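PDB 2OI8: putative regulatory protein SCO4313 from Streptomyces coelicolor, which probably binds DNA through an N-terminal helix-turn-helix as a transcription regulator of the TetR family. Local coordinates for residues D70-A82 with L92-R106. Residues are numbered along the deposited sequence; the frame is centred on the assembly and turned at random.
Sequences DAYRSQADSLRAA and LAHALRAWALDDPQR
The indole of W99 enters helix 70-82 as a knob among A71, S74, Q75 and S78. Its NE1 donates to S74 OG at 3.3 Å, almost straight at 169° and in the ring plane. S74 OG in turn donates to A71 O at 2.9 Å, so the hydroxyl links the indole to the preceding turn. One face of the ring is covered by Q75, whose CA lies 3.7 Å from the centroid of the five-membered ring in a CH-pi contact, while CB reaches over CZ2. On the opposite face lies the guanidinium of R106, its NH2 3.2 Å above the indole plane; a bend of the R106 side chain at chi3 (51°) brings it there, and NH2 also donates to W99 O at 3.1 Å. D102 and D103 complete a salt-bridge network with R106, both pairs long, D103 OD2 lying over the guanidinium face with no N-H directed at it. Segments 70-82 and 92-102 run roughly antiparallel, their axes at 147°; the first lies on helix 60-84, which follows the predicted helix-turn-helix of this TetR-family protein, the second on helix 89-102 of the C-terminal domain. Beyond the indole, Q75 NE2 meets L96 CD1, and the Q75 side chain also touches W180. Toward the C-terminal end of segment 70-82 contacts become apolar: L79 CD1 rests against A95 CB, and A82 CB meets L92 CD1 at 3.4 Å.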
loop_
_atom_site.group_PDB
_atom_site.type_symbol
_atom_site.label_atom_id
_atom_site.label_comp_id
_atom_site.label_asym_id
_atom_site.label_seq_id
_atom_site.Cartn_x
_atom_site.Cartn_y
_atom_site.Cartn_z
ATOM N N ASP A 70 -10.382 -11.398 -10.568
ATOM C CA ASP A 70 -11.394 -10.423 -10.959
ATOM C C ASP A 70 -10.850 -9.026 -10.822
ATOM O O ASP A 70 -11.118 -8.172 -11.664
ATOM C CB ASP A 70 -12.641 -10.529 -10.066
ATOM C CG ASP A 70 -13.579 -11.652 -10.478
ATOM O OD1 ASP A 70 -13.373 -12.273 -11.541
ATOM O OD2 ASP A 70 -14.549 -11.912 -9.737
ATOM N N ALA A 71 -10.091 -8.800 -9.749
ATOM C CA ALA A 71 -9.521 -7.477 -9.468
ATOM C C ALA A 71 -8.528 -7.079 -10.566
ATOM O O ALA A 71 -8.664 -6.003 -11.164
ATOM C CB ALA A 71 -8.876 -7.420 -8.058
ATOM N N TYR A 72 -7.566 -7.963 -10.846
ATOM C CA TYR A 72 -6.580 -7.756 -11.917
ATOM C C TYR A 72 -7.244 -7.525 -13.254
ATOM O O TYR A 72 -6.796 -6.671 -14.028
ATOM C CB TYR A 72 -5.624 -8.944 -12.037
ATOM C CG TYR A 72 -4.521 -8.925 -11.009
ATOM C CD1 TYR A 72 -3.625 -7.856 -10.946
ATOM C CD2 TYR A 72 -4.361 -9.973 -10.102
ATOM C CE1 TYR A 72 -2.608 -7.820 -10.004
ATOM C CE2 TYR A 72 -3.332 -9.955 -9.152
ATOM C CZ TYR A 72 -2.458 -8.868 -9.116
ATOM O OH TYR A 72 -1.431 -8.818 -8.191
ATOM N N ARG A 73 -8.328 -8.260 -13.506
ATOM C CA ARG A 73 -8.980 -8.211 -14.808
ATOM C C ARG A 73 -9.643 -6.854 -15.083
ATOM O O ARG A 73 -9.598 -6.348 -16.212
ATOM C CB ARG A 73 -9.948 -9.379 -14.956
ATOM C CG ARG A 73 -10.840 -9.342 -16.197
ATOM C CD ARG A 73 -11.108 -10.752 -16.739
ATOM N NE ARG A 73 -11.637 -11.664 -15.719
ATOM C CZ ARG A 73 -10.944 -12.647 -15.143
ATOM N NH1 ARG A 73 -9.673 -12.865 -15.474
ATOM N NH2 ARG A 73 -11.526 -13.419 -14.233
ATOM N N SER A 74 -10.236 -6.256 -14.055
ATOM C CA SER A 74 -10.816 -4.942 -14.218
ATOM C C SER A 74 -9.736 -3.861 -14.242
ATOM O O SER A 74 -9.914 -2.822 -14.871
ATOM C CB SER A 74 -11.847 -4.644 -13.134
ATOM O OG SER A 74 -11.290 -4.865 -11.854
ATOM N N GLN A 75 -8.611 -4.092 -13.576
ATOM C CA GLN A 75 -7.513 -3.144 -13.713
ATOM C C GLN A 75 -7.011 -3.128 -15.172
ATOM O O GLN A 75 -6.743 -2.069 -15.752
ATOM C CB GLN A 75 -6.379 -3.453 -12.737
ATOM C CG GLN A 75 -5.364 -2.327 -12.678
ATOM C CD GLN A 75 -4.088 -2.713 -11.963
ATOM O OE1 GLN A 75 -3.660 -3.861 -12.014
ATOM N NE2 GLN A 75 -3.464 -1.745 -11.299
ATOM N N ALA A 76 -6.907 -4.314 -15.756
ATOM C CA ALA A 76 -6.474 -4.454 -17.136
ATOM C C ALA A 76 -7.489 -3.834 -18.108
ATOM O O ALA A 76 -7.095 -3.238 -19.114
ATOM C CB ALA A 76 -6.243 -5.905 -17.462
ATOM N N ASP A 77 -8.783 -3.955 -17.803
ATOM C CA ASP A 77 -9.825 -3.459 -18.690
ATOM C C ASP A 77 -9.768 -1.950 -18.725
ATOM O O ASP A 77 -9.817 -1.338 -19.789
ATOM C CB ASP A 77 -11.193 -3.918 -18.211
ATOM C CG ASP A 77 -11.420 -5.405 -18.416
ATOM O OD1 ASP A 77 -10.539 -6.094 -18.984
ATOM O OD2 ASP A 77 -12.488 -5.897 -18.000
ATOM N N SER A 78 -9.653 -1.357 -17.545
ATOM C CA SER A 78 -9.526 0.075 -17.415
ATOM C C SER A 78 -8.382 0.589 -18.293
ATOM O O SER A 78 -8.571 1.495 -19.108
ATOM C CB SER A 78 -9.298 0.455 -15.946
ATOM O OG SER A 78 -9.268 1.862 -15.797
ATOM N N LEU A 79 -7.213 -0.022 -18.157
ATOM C CA LEU A 79 -6.036 0.402 -18.905
ATOM C C LEU A 79 -6.069 0.076 -20.389
ATOM O O LEU A 79 -5.565 0.848 -21.202
ATOM C CB LEU A 79 -4.778 -0.169 -18.281
ATOM C CG LEU A 79 -4.149 0.777 -17.264
ATOM C CD1 LEU A 79 -5.132 1.269 -16.210
ATOM C CD2 LEU A 79 -3.019 0.048 -16.619
ATOM N N ARG A 80 -6.649 -1.065 -20.741
ATOM C CA ARG A 80 -6.804 -1.412 -22.134
ATOM C C ARG A 80 -7.672 -0.390 -22.855
ATOM O O ARG A 80 -7.291 0.101 -23.924
ATOM C CB ARG A 80 -7.327 -2.835 -22.302
ATOM C CG ARG A 80 -6.174 -3.853 -22.367
ATOM C CD ARG A 80 -6.595 -5.237 -22.882
ATOM N NE ARG A 80 -6.846 -6.167 -21.780
ATOM C CZ ARG A 80 -8.049 -6.458 -21.290
ATOM N NH1 ARG A 80 -9.154 -5.902 -21.804
ATOM N NH2 ARG A 80 -8.145 -7.318 -20.279
ATOM N N ALA A 81 -8.809 -0.043 -22.251
ATOM C CA ALA A 81 -9.740 0.925 -22.835
ATOM C C ALA A 81 -9.047 2.261 -23.112
ATOM O O ALA A 81 -9.300 2.912 -24.134
ATOM C CB ALA A 81 -10.933 1.116 -21.940
ATOM N N ALA A 82 -8.150 2.651 -22.213
ATOM C CA ALA A 82 -7.385 3.889 -22.365
ATOM C C ALA A 82 -6.407 3.847 -23.559
ATOM O O ALA A 82 -6.338 4.801 -24.342
ATOM C CB ALA A 82 -6.681 4.237 -21.062
ATOM N N LEU A 92 -3.405 6.926 -19.407
ATOM C CA LEU A 92 -3.242 5.672 -18.694
ATOM C C LEU A 92 -3.163 5.903 -17.182
ATOM O O LEU A 92 -3.815 5.214 -16.416
ATOM C CB LEU A 92 -1.993 4.966 -19.211
ATOM C CG LEU A 92 -2.083 3.862 -20.271
ATOM C CD1 LEU A 92 -3.255 3.987 -21.200
ATOM C CD2 LEU A 92 -0.793 3.813 -21.040
ATOM N N ALA A 93 -2.372 6.891 -16.776
ATOM C CA ALA A 93 -2.297 7.331 -15.401
ATOM C C ALA A 93 -3.686 7.711 -14.846
ATOM O O ALA A 93 -4.049 7.332 -13.724
ATOM C CB ALA A 93 -1.341 8.486 -15.289
ATOM N N HIS A 94 -4.474 8.425 -15.633
ATOM C CA HIS A 94 -5.812 8.803 -15.200
ATOM C C HIS A 94 -6.795 7.651 -15.131
ATOM O O HIS A 94 -7.687 7.645 -14.283
ATOM C CB HIS A 94 -6.356 9.900 -16.096
ATOM C CG HIS A 94 -5.717 11.221 -15.840
ATOM N ND1 HIS A 94 -5.760 11.830 -14.603
ATOM C CD2 HIS A 94 -4.989 12.035 -16.643
ATOM C CE1 HIS A 94 -5.089 12.965 -14.658
ATOM N NE2 HIS A 94 -4.618 13.120 -15.886
ATOM N N ALA A 95 -6.636 6.692 -16.035
ATOM C CA ALA A 95 -7.404 5.448 -15.988
ATOM C C ALA A 95 -7.122 4.731 -14.645
ATOM O O ALA A 95 -8.044 4.310 -13.917
ATOM C CB ALA A 95 -7.016 4.558 -17.164
ATOM N N LEU A 96 -5.846 4.644 -14.316
ATOM C CA LEU A 96 -5.419 3.958 -13.101
ATOM C C LEU A 96 -5.976 4.633 -11.833
ATOM O O LEU A 96 -6.335 3.937 -10.895
ATOM C CB LEU A 96 -3.878 3.850 -13.047
ATOM C CG LEU A 96 -3.294 3.153 -11.802
ATOM C CD1 LEU A 96 -3.813 1.685 -11.649
ATOM C CD2 LEU A 96 -1.751 3.219 -11.741
ATOM N N ARG A 97 -6.064 5.979 -11.840
ATOM C CA ARG A 97 -6.500 6.754 -10.672
ATOM C C ARG A 97 -7.949 6.451 -10.359
ATOM O O ARG A 97 -8.300 6.165 -9.202
ATOM C CB ARG A 97 -6.305 8.264 -10.884
ATOM C CG ARG A 97 -6.613 9.120 -9.636
ATOM C CD ARG A 97 -6.016 10.529 -9.680
ATOM N NE ARG A 97 -6.461 11.302 -8.522
ATOM C CZ ARG A 97 -5.850 11.283 -7.330
ATOM N NH1 ARG A 97 -4.760 10.555 -7.163
ATOM N NH2 ARG A 97 -6.310 11.985 -6.292
ATOM N N ALA A 98 -8.771 6.484 -11.399
ATOM C CA ALA A 98 -10.225 6.308 -11.269
ATOM C C ALA A 98 -10.582 4.881 -10.894
ATOM O O ALA A 98 -11.446 4.651 -10.044
ATOM C CB ALA A 98 -10.926 6.720 -12.563
ATOM N N TRP A 99 -9.907 3.927 -11.529
ATOM C CA TRP A 99 -10.052 2.526 -11.163
ATOM C C TRP A 99 -9.709 2.350 -9.668
ATOM O O TRP A 99 -10.455 1.694 -8.915
ATOM C CB TRP A 99 -9.175 1.629 -12.044
ATOM C CG TRP A 99 -9.253 0.196 -11.628
ATOM C CD1 TRP A 99 -10.159 -0.728 -12.044
ATOM C CD2 TRP A 99 -8.399 -0.481 -10.688
ATOM N NE1 TRP A 99 -9.934 -1.938 -11.428
ATOM C CE2 TRP A 99 -8.860 -1.814 -10.587
ATOM C CE3 TRP A 99 -7.303 -0.087 -9.914
ATOM C CZ2 TRP A 99 -8.259 -2.751 -9.756
ATOM C CZ3 TRP A 99 -6.706 -1.019 -9.090
ATOM C CH2 TRP A 99 -7.184 -2.338 -9.021
ATOM N N ALA A 100 -8.584 2.926 -9.242
ATOM C CA ALA A 100 -8.198 2.900 -7.834
ATOM C C ALA A 100 -9.262 3.564 -6.965
ATOM O O ALA A 100 -9.740 2.987 -5.984
ATOM C CB ALA A 100 -6.836 3.585 -7.629
ATOM N N LEU A 101 -9.638 4.778 -7.314
ATOM C CA LEU A 101 -10.550 5.506 -6.449
ATOM C C LEU A 101 -11.962 4.962 -6.569
ATOM O O LEU A 101 -12.779 5.145 -5.677
ATOM C CB LEU A 101 -10.499 7.022 -6.704
ATOM C CG LEU A 101 -9.147 7.695 -6.429
ATOM C CD1 LEU A 101 -9.184 9.157 -6.822
ATOM C CD2 LEU A 101 -8.693 7.550 -4.964
ATOM N N ASP A 102 -12.255 4.270 -7.657
ATOM C CA ASP A 102 -13.624 3.791 -7.843
ATOM C C ASP A 102 -13.949 2.706 -6.820
ATOM O O ASP A 102 -15.095 2.540 -6.467
ATOM C CB ASP A 102 -13.887 3.326 -9.279
ATOM C CG ASP A 102 -15.293 2.748 -9.465
ATOM O OD1 ASP A 102 -16.314 3.437 -9.209
ATOM O OD2 ASP A 102 -15.374 1.581 -9.891
ATOM N N ASP A 103 -12.933 1.994 -6.331
ATOM C CA ASP A 103 -13.141 0.844 -5.432
ATOM C C ASP A 103 -11.888 0.558 -4.609
ATOM O O ASP A 103 -11.109 -0.344 -4.946
ATOM C CB ASP A 103 -13.545 -0.393 -6.235
ATOM C CG ASP A 103 -14.005 -1.540 -5.361
ATOM O OD1 ASP A 103 -13.741 -1.561 -4.143
ATOM O OD2 ASP A 103 -14.639 -2.457 -5.890
ATOM N N PRO A 104 -11.690 1.313 -3.515
ATOM C CA PRO A 104 -10.487 1.141 -2.705
ATOM C C PRO A 104 -10.283 -0.283 -2.185
ATOM O O PRO A 104 -9.114 -0.749 -2.080
ATOM C CB PRO A 104 -10.715 2.099 -1.527
ATOM C CG PRO A 104 -11.614 3.185 -2.093
ATOM C CD PRO A 104 -12.568 2.357 -2.953
ATOM N N GLN A 105 -11.383 -0.973 -1.873
ATOM C CA GLN A 105 -11.295 -2.317 -1.323
ATOM C C GLN A 105 -10.694 -3.238 -2.351
ATOM O O GLN A 105 -9.849 -4.078 -2.018
ATOM C CB GLN A 105 -12.654 -2.852 -0.872
ATOM C CG GLN A 105 -13.206 -2.171 0.337
ATOM C CD GLN A 105 -12.216 -2.142 1.491
ATOM O OE1 GLN A 105 -11.670 -3.180 1.920
ATOM N NE2 GLN A 105 -11.972 -0.943 2.003
ATOM N N ARG A 106 -11.107 -3.061 -3.605
ATOM C CA ARG A 106 -10.536 -3.841 -4.684
ATOM C C ARG A 106 -9.040 -3.519 -4.871
ATOM O O ARG A 106 -8.230 -4.426 -5.065
ATOM C CB ARG A 106 -11.319 -3.585 -5.953
ATOM C CG ARG A 106 -10.946 -4.442 -7.139
ATOM C CD ARG A 106 -11.781 -4.024 -8.347
ATOM N NE ARG A 106 -11.718 -2.575 -8.567
ATOM C CZ ARG A 106 -12.486 -1.914 -9.429
ATOM N NH1 ARG A 106 -13.377 -2.572 -10.159
ATOM N NH2 ARG A 106 -12.361 -0.599 -9.573
#